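Local coordinates for protein galectin 2 (Gallus gallus, PDB 2YMZ) that probably binds carbohydrates, as a galectin of the galactoside-binding lectin family that assembles here as a two-chain dimer, at residues 14-18 with 126-130. Residues are numbered along the deposited sequence; the frame is centred on the assembly and turned at random.
Sequences GGTMK and SFKVE
Antiparallel pairing of Met17 with Val129, a non-hydrogen-bonded pair, and of Lys18 with Lys128 joins two strands of the five-stranded sheet in the galectin beta-sandwich. Here the C-terminal strand 122-129, the outermost strand of that sheet within the chain, lies along strand 16-23. Residues 126-128 also pair antiparallel with a strand of the second subunit, which carries the sheet across the dimer interface. Lys18 and Lys128 form a hydrogen-bonded pair: Lys18 N gives to Lys128 O at 2.8 Å, and Lys128 N gives back to Lys18 O. Thr16 and Glu130 add two more hydrogen bonds, Glu130 N to Thr16 O and Thr16 N to Glu130 O of the terminal carboxylate. The latter comes from above the carboxylate plane, 41° out.

The side chains of Met17, Val129 and Phe127 pack inside the sandwich. Met17 CG stands anti to its backbone N (chi1 -178°) and touches Phe127 CE1 at 3.7 Å. A bend at chi3 brings Met17 CE to 4.0 Å from Val129 CG2. Met17 SD sits at the edge of the Phe127 ring, a Met-aromatic contact. Leu116, on the opposing sheet, touches both Met17 and Phe127.

The other face is polar. Lys18 NZ stays 4.4 Å from Glu130 OE2, too far for a salt bridge. One water links them, accepting from Lys18 NZ at 2.8 Å and donating to Glu130 OE2. A second water joins Glu130 OE2 to Thr16 OG1, 2.6 Å from that hydroxyl oxygen.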
ATOM      1  N   GLY A  14     -13.423   6.565 -13.608  1.00 22.11           N
ATOM      2  CA  GLY A  14     -13.090   5.382 -14.439  1.00 24.28           C
ATOM      3  C   GLY A  14     -12.092   4.421 -13.721  1.00 25.42           C
ATOM      4  O   GLY A  14     -11.950   3.230 -14.120  1.00 30.45           O
ATOM      5  N   GLY A  15     -11.459   4.925 -12.664  1.00 24.25           N
ATOM      6  CA  GLY A  15     -10.470   4.142 -11.856  1.00 22.06           C
ATOM      7  C   GLY A  15     -11.064   2.904 -11.195  1.00 24.30           C
ATOM      8  O   GLY A  15     -12.237   2.877 -10.866  1.00 22.99           O
ATOM      9  N   THR A  16     -10.237   1.865 -10.964  1.00 21.91           N
ATOM     10  CA  THR A  16     -10.699   0.620 -10.305  1.00 23.68           C
ATOM     11  C   THR A  16      -9.585   0.382  -9.292  1.00 21.40           C
ATOM     12  O   THR A  16      -8.411   0.624  -9.593  1.00 21.29           O
ATOM     13  CB  THR A  16     -10.702  -0.572 -11.261  1.00 27.39           C
ATOM     14  OG1 THR A  16     -11.674  -0.336 -12.268  1.00 30.56           O
ATOM     15  CG2 THR A  16     -11.183  -1.852 -10.567  1.00 28.58           C
ATOM     16  N   MET A  17      -9.942  -0.036  -8.074  1.00 18.45           N
ATOM     17  CA  MET A  17      -8.946  -0.387  -7.058  1.00 18.45           C
ATOM     18  C   MET A  17      -9.353  -1.748  -6.485  1.00 20.28           C
ATOM     19  O   MET A  17     -10.559  -2.006  -6.243  1.00 20.73           O
ATOM     20  CB  MET A  17      -9.012   0.663  -5.964  1.00 20.39           C
ATOM     21  CG  MET A  17      -8.008   0.483  -4.856  1.00 23.65           C
ATOM     22  SD  MET A  17      -8.234   1.901  -3.691  1.00 25.96           S
ATOM     23  CE  MET A  17      -7.548   3.288  -4.627  1.00 28.51           C
ATOM     24  N   LYS A  18      -8.369  -2.651  -6.373  1.00 18.78           N
ATOM     25  CA  LYS A  18      -8.611  -4.030  -5.921  1.00 18.79           C
ATOM     26  C   LYS A  18      -7.819  -4.160  -4.636  1.00 20.37           C
ATOM     27  O   LYS A  18      -6.587  -3.925  -4.605  1.00 18.66           O
ATOM     28  CB  LYS A  18      -8.162  -5.024  -7.024  1.00 19.66           C
ATOM     29  CG  LYS A  18      -9.069  -4.819  -8.253  1.00 29.46           C
ATOM     30  CD  LYS A  18      -8.564  -5.574  -9.500  1.00 34.96           C
ATOM     31  CE  LYS A  18      -9.039  -4.868 -10.783  1.00 39.66           C
ATOM     32  NZ  LYS A  18      -8.448  -5.514 -11.988  1.00 44.24           N
ATOM     33  N   SER A 126      -2.867  -7.816  -1.018  1.00 17.30           N
ATOM     34  CA  SER A 126      -2.656  -7.443  -2.442  1.00 18.74           C
ATOM     35  C   SER A 126      -3.383  -6.101  -2.638  1.00 19.36           C
ATOM     36  O   SER A 126      -4.455  -5.882  -2.047  1.00 19.74           O
ATOM     37  CB  SER A 126      -3.343  -8.520  -3.327  1.00 18.43           C
ATOM     38  OG  SER A 126      -3.119  -8.330  -4.701  1.00 30.69           O
ATOM     39  N   PHE A 127      -2.825  -5.211  -3.468  1.00 16.88           N
ATOM     40  CA  PHE A 127      -3.468  -3.929  -3.750  1.00 15.41           C
ATOM     41  C   PHE A 127      -3.171  -3.653  -5.218  1.00 16.00           C
ATOM     42  O   PHE A 127      -2.034  -3.810  -5.630  1.00 17.87           O
ATOM     43  CB  PHE A 127      -2.844  -2.853  -2.862  1.00 17.13           C
ATOM     44  CG  PHE A 127      -3.141  -1.457  -3.309  1.00 18.59           C
ATOM     45  CD1 PHE A 127      -4.365  -0.853  -2.974  1.00 21.11           C
ATOM     46  CD2 PHE A 127      -2.181  -0.742  -4.062  1.00 21.90           C
ATOM     47  CE1 PHE A 127      -4.645   0.468  -3.437  1.00 24.43           C
ATOM     48  CE2 PHE A 127      -2.468   0.533  -4.501  1.00 25.80           C
ATOM     49  CZ  PHE A 127      -3.676   1.144  -4.161  1.00 25.48           C
ATOM     50  N   LYS A 128      -4.176  -3.207  -5.964  1.00 14.78           N
ATOM     51  CA  LYS A 128      -3.871  -2.837  -7.346  1.00 15.95           C
ATOM     52  C   LYS A 128      -4.755  -1.663  -7.672  1.00 19.21           C
ATOM     53  O   LYS A 128      -5.900  -1.641  -7.277  1.00 19.46           O
ATOM     54  CB  LYS A 128      -4.232  -4.001  -8.250  1.00 17.86           C
ATOM     55  CG  LYS A 128      -4.006  -3.717  -9.767  1.00 29.16           C
ATOM     56  CD  LYS A 128      -4.062  -5.050 -10.534  1.00 33.85           C
ATOM     57  CE  LYS A 128      -4.228  -4.881 -12.042  1.00 41.54           C
ATOM     58  NZ  LYS A 128      -2.925  -4.676 -12.707  1.00 40.46           N
ATOM     59  N   VAL A 129      -4.199  -0.663  -8.384  1.00 17.63           N
ATOM     60  CA  VAL A 129      -5.024   0.504  -8.752  1.00 18.34           C
ATOM     61  C   VAL A 129      -4.728   0.814 -10.242  1.00 20.15           C
ATOM     62  O   VAL A 129      -3.564   0.723 -10.663  1.00 20.39           O
ATOM     63  CB  VAL A 129      -4.729   1.691  -7.783  1.00 20.36           C
ATOM     64  CG1 VAL A 129      -3.239   2.127  -7.725  1.00 20.94           C
ATOM     65  CG2 VAL A 129      -5.605   2.906  -8.050  1.00 20.87           C
ATOM     66  N   GLU A 130      -5.771   1.186 -10.966  1.00 22.47           N
ATOM     67  CA  GLU A 130      -5.600   1.618 -12.375  1.00 26.88           C
ATOM     68  C   GLU A 130      -6.640   2.642 -12.685  1.00 33.47           C
ATOM     69  O   GLU A 130      -7.509   2.898 -11.846  1.00 28.06           O
ATOM     70  CB  GLU A 130      -5.731   0.414 -13.290  1.00 29.59           C
ATOM     71  CG  GLU A 130      -7.066  -0.277 -13.193  1.00 32.37           C
ATOM     72  CD  GLU A 130      -7.161  -1.620 -13.935  1.00 41.09           C
ATOM     73  OE1 GLU A 130      -6.148  -2.375 -14.064  1.00 39.49           O
ATOM     74  OE2 GLU A 130      -8.292  -1.910 -14.432  1.00 43.97           O
ATOM     75  OXT GLU A 130      -6.589   3.250 -13.758  1.00 29.87           O
TER
HETATM   76  O   HOH W   1     -10.327   0.211 -14.464  1.00 36.67           O
HETATM   77  O   HOH W   2      -7.344  -2.259 -10.275  1.00 30.32           O
HETATM   78  O   HOH W   3      -5.346  -6.827  -5.413  1.00 27.77           O
HETATM   79  O   HOH W   4      -9.627  -4.036 -14.012  1.00 46.10           O